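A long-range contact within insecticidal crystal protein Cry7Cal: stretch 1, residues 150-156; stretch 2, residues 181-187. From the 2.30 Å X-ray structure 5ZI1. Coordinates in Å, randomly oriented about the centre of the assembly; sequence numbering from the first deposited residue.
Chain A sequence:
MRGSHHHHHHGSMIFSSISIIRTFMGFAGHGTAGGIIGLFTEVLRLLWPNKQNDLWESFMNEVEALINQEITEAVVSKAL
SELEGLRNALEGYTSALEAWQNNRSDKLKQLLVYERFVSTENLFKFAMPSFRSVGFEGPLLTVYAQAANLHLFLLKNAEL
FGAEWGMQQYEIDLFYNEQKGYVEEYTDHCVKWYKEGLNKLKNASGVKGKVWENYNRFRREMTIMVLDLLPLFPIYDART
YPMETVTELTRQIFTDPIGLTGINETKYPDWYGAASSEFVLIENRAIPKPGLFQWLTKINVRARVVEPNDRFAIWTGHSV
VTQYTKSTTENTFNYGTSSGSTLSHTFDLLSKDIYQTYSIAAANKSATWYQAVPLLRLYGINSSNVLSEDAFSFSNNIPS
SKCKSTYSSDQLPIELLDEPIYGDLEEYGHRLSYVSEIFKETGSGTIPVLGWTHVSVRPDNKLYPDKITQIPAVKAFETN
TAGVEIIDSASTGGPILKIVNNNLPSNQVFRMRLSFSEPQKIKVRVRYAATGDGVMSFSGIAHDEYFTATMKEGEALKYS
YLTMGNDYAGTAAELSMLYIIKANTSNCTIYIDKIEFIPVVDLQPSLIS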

# COMPACT_ATOMS: atom_id res chain seq x y z
N LEU A 150 12.36 -12.07 1.53
CA LEU A 150 13.54 -12.45 2.31
C LEU A 150 14.75 -12.68 1.41
O LEU A 150 15.87 -12.32 1.78
CB LEU A 150 13.24 -13.70 3.13
CG LEU A 150 12.18 -13.59 4.23
CD1 LEU A 150 12.07 -14.92 4.95
CD2 LEU A 150 12.52 -12.47 5.21
N HIS A 151 14.54 -13.28 0.24
CA HIS A 151 15.65 -13.59 -0.66
C HIS A 151 16.33 -12.31 -1.12
O HIS A 151 17.55 -12.17 -1.04
CB HIS A 151 15.14 -14.39 -1.86
CG HIS A 151 16.22 -14.93 -2.75
ND1 HIS A 151 15.97 -15.38 -4.03
CD2 HIS A 151 17.55 -15.11 -2.54
CE1 HIS A 151 17.10 -15.80 -4.57
NE2 HIS A 151 18.07 -15.66 -3.68
N LEU A 152 15.53 -11.34 -1.59
CA LEU A 152 16.09 -10.07 -2.05
C LEU A 152 16.86 -9.38 -0.94
O LEU A 152 17.95 -8.82 -1.17
CB LEU A 152 14.96 -9.17 -2.56
CG LEU A 152 14.35 -9.73 -3.83
CD1 LEU A 152 13.20 -8.88 -4.30
CD2 LEU A 152 15.45 -9.80 -4.87
N PHE A 153 16.31 -9.41 0.28
CA PHE A 153 16.96 -8.78 1.42
C PHE A 153 18.24 -9.52 1.80
O PHE A 153 19.25 -8.88 2.13
CB PHE A 153 16.00 -8.75 2.61
CG PHE A 153 16.67 -8.40 3.89
CD1 PHE A 153 17.23 -7.15 4.07
CD2 PHE A 153 16.76 -9.33 4.91
CE1 PHE A 153 17.87 -6.82 5.25
CE2 PHE A 153 17.39 -9.00 6.10
CZ PHE A 153 17.94 -7.75 6.27
N LEU A 154 18.20 -10.85 1.79
CA LEU A 154 19.42 -11.61 2.02
C LEU A 154 20.50 -11.25 1.00
O LEU A 154 21.68 -11.18 1.35
CB LEU A 154 19.12 -13.10 1.97
CG LEU A 154 20.37 -13.96 2.15
CD1 LEU A 154 20.87 -13.79 3.55
CD2 LEU A 154 20.16 -15.45 1.82
N LEU A 155 20.12 -11.03 -0.26
CA LEU A 155 21.12 -10.76 -1.28
C LEU A 155 21.80 -9.43 -1.02
O LEU A 155 22.98 -9.27 -1.33
CB LEU A 155 20.47 -10.81 -2.67
CG LEU A 155 20.25 -12.22 -3.23
CD1 LEU A 155 19.19 -12.30 -4.33
CD2 LEU A 155 21.61 -12.77 -3.71
N LYS A 156 21.07 -8.48 -0.41
CA LYS A 156 21.68 -7.21 -0.03
C LYS A 156 22.90 -7.43 0.86
O LYS A 156 23.88 -6.68 0.78
CB LYS A 156 20.65 -6.33 0.69
CG LYS A 156 21.20 -5.00 1.20
CD LYS A 156 20.09 -4.13 1.80
CE LYS A 156 20.67 -2.91 2.51
NZ LYS A 156 19.66 -1.83 2.73
N GLY A 181 18.02 -9.10 -11.31
CA GLY A 181 17.10 -9.96 -12.03
C GLY A 181 15.95 -10.48 -11.17
O GLY A 181 14.80 -10.55 -11.61
N TYR A 182 16.26 -10.89 -9.93
CA TYR A 182 15.20 -11.40 -9.06
C TYR A 182 14.19 -10.32 -8.69
O TYR A 182 13.00 -10.62 -8.53
CB TYR A 182 15.79 -11.99 -7.78
CG TYR A 182 16.45 -13.33 -7.95
CD1 TYR A 182 15.76 -14.42 -8.46
CD2 TYR A 182 17.77 -13.51 -7.55
CE1 TYR A 182 16.38 -15.65 -8.60
CE2 TYR A 182 18.39 -14.74 -7.68
CZ TYR A 182 17.69 -15.79 -8.21
OH TYR A 182 18.32 -17.00 -8.33
N VAL A 183 14.62 -9.07 -8.57
CA VAL A 183 13.66 -8.00 -8.33
C VAL A 183 12.60 -8.00 -9.43
O VAL A 183 11.39 -7.98 -9.16
CB VAL A 183 14.38 -6.64 -8.21
CG1 VAL A 183 13.39 -5.50 -8.23
CG2 VAL A 183 15.20 -6.60 -6.94
N GLU A 184 13.05 -8.08 -10.68
CA GLU A 184 12.11 -8.04 -11.80
C GLU A 184 11.29 -9.32 -11.89
O GLU A 184 10.10 -9.29 -12.23
CB GLU A 184 12.87 -7.78 -13.10
CG GLU A 184 11.99 -7.54 -14.32
CD GLU A 184 12.76 -7.57 -15.63
OE1 GLU A 184 13.88 -7.00 -15.70
OE2 GLU A 184 12.26 -8.18 -16.60
N GLU A 185 11.91 -10.47 -11.61
CA GLU A 185 11.18 -11.72 -11.66
C GLU A 185 10.09 -11.76 -10.59
O GLU A 185 8.92 -12.06 -10.89
CB GLU A 185 12.14 -12.89 -11.48
CG GLU A 185 11.48 -14.27 -11.64
CD GLU A 185 12.48 -15.40 -11.44
OE1 GLU A 185 12.14 -16.36 -10.71
OE2 GLU A 185 13.61 -15.30 -12.00
N TYR A 186 10.46 -11.48 -9.34
CA TYR A 186 9.53 -11.60 -8.23
C TYR A 186 8.41 -10.58 -8.34
O TYR A 186 7.24 -10.91 -8.10
CB TYR A 186 10.28 -11.45 -6.91
CG TYR A 186 11.32 -12.53 -6.64
CD1 TYR A 186 11.31 -13.74 -7.33
CD2 TYR A 186 12.28 -12.35 -5.67
CE1 TYR A 186 12.26 -14.74 -7.07
CE2 TYR A 186 13.23 -13.32 -5.40
CZ TYR A 186 13.21 -14.51 -6.10
OH TYR A 186 14.16 -15.47 -5.80
N THR A 187 8.74 -9.35 -8.74
CA THR A 187 7.73 -8.33 -8.97
C THR A 187 6.76 -8.74 -10.07
O THR A 187 5.55 -8.61 -9.91
CB THR A 187 8.41 -7.00 -9.32
OG1 THR A 187 9.31 -6.62 -8.27
CG2 THR A 187 7.39 -5.90 -9.55

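This is a contact between two nearly antiparallel helices, held together by side chains alone: a small apolar and aromatic patch built around one short hydrogen bond between a histidine and a tyrosine. Both stretches are internal segments of longer helices, and their N-to-C directions differ by 170°. The axes come no closer than 10.3 Å, and the nearest CA atoms, those of Leu-152 and Val-183, are 7.0 Å apart. At that spacing the backbones do not touch. Each spends its amide hydrogens on its own helix, as in Leu-155 N to His-151 O at 2.9 Å and Tyr-186 N to Tyr-182 O at 2.8 Å, and the gap is left for side chains to fill.

The residues that meet follow the helical repeat. On the first helix they are His-151, Leu-152 and Leu-155; on the second, Tyr-182, Val-183 and Tyr-186. Each set is spaced i, i+1, i+4, which places its members along one flank of the helix. Because the helices run in nearly opposite directions, His-151 at the start of one set can reach Tyr-186 at the end of the other, while Leu-155 meets Tyr-182.

The polar centre is the hydrogen bond between His-151 ND1 and Tyr-186 OH, 2.5 Å long. The hydroxyl lies at the edge of the imidazole, near its plane, where the nitrogen can present either a lone pair or a hydrogen; the geometry leaves open which partner donates. Both residues are buried, and the bond pairs two polar groups within that interior. His-151 NE2 is hydrogen-bonded elsewhere in the structure, so both ring nitrogens are satisfied.

The same imidazole also packs against the other tyrosine. Its edge is directed toward the face of Tyr-182, with centroids 4.6 Å apart and planes at 52°, and His-151 CE1 lies 3.5 Å from Tyr-182 CE2. An edge-to-face arrangement of this kind brings the electropositive rim of one ring to the electron-rich face of another. One histidine thus serves both tyrosines, through a hydrogen bond to one and an aromatic contact to the other.

Leu-152 supplies the apolar counterpart and has the most area covered by the opposite helix, 78 Å². Its CA-to-CB bond points sideways, yet with chi1 m and chi2 t the end of the side chain comes nearer the second helix. There Leu-152 CD2 sits 3.7 Å from Tyr-182 CB and 3.8 Å from Val-183 CG2, while Leu-152 CG lies 3.8 Å from Tyr-186 CD2, at the edge of that ring. Leu-155 adds a smaller contact, its CD1 3.7 Å from Tyr-182 CD2.

With only 276 Å² buried over both sides, the contact is compact. The rule to read from it is economy: tyrosines four residues apart span the gap with long side chains, a leucine fills the space among them, and a histidine contributes both polarity and aromatic surface.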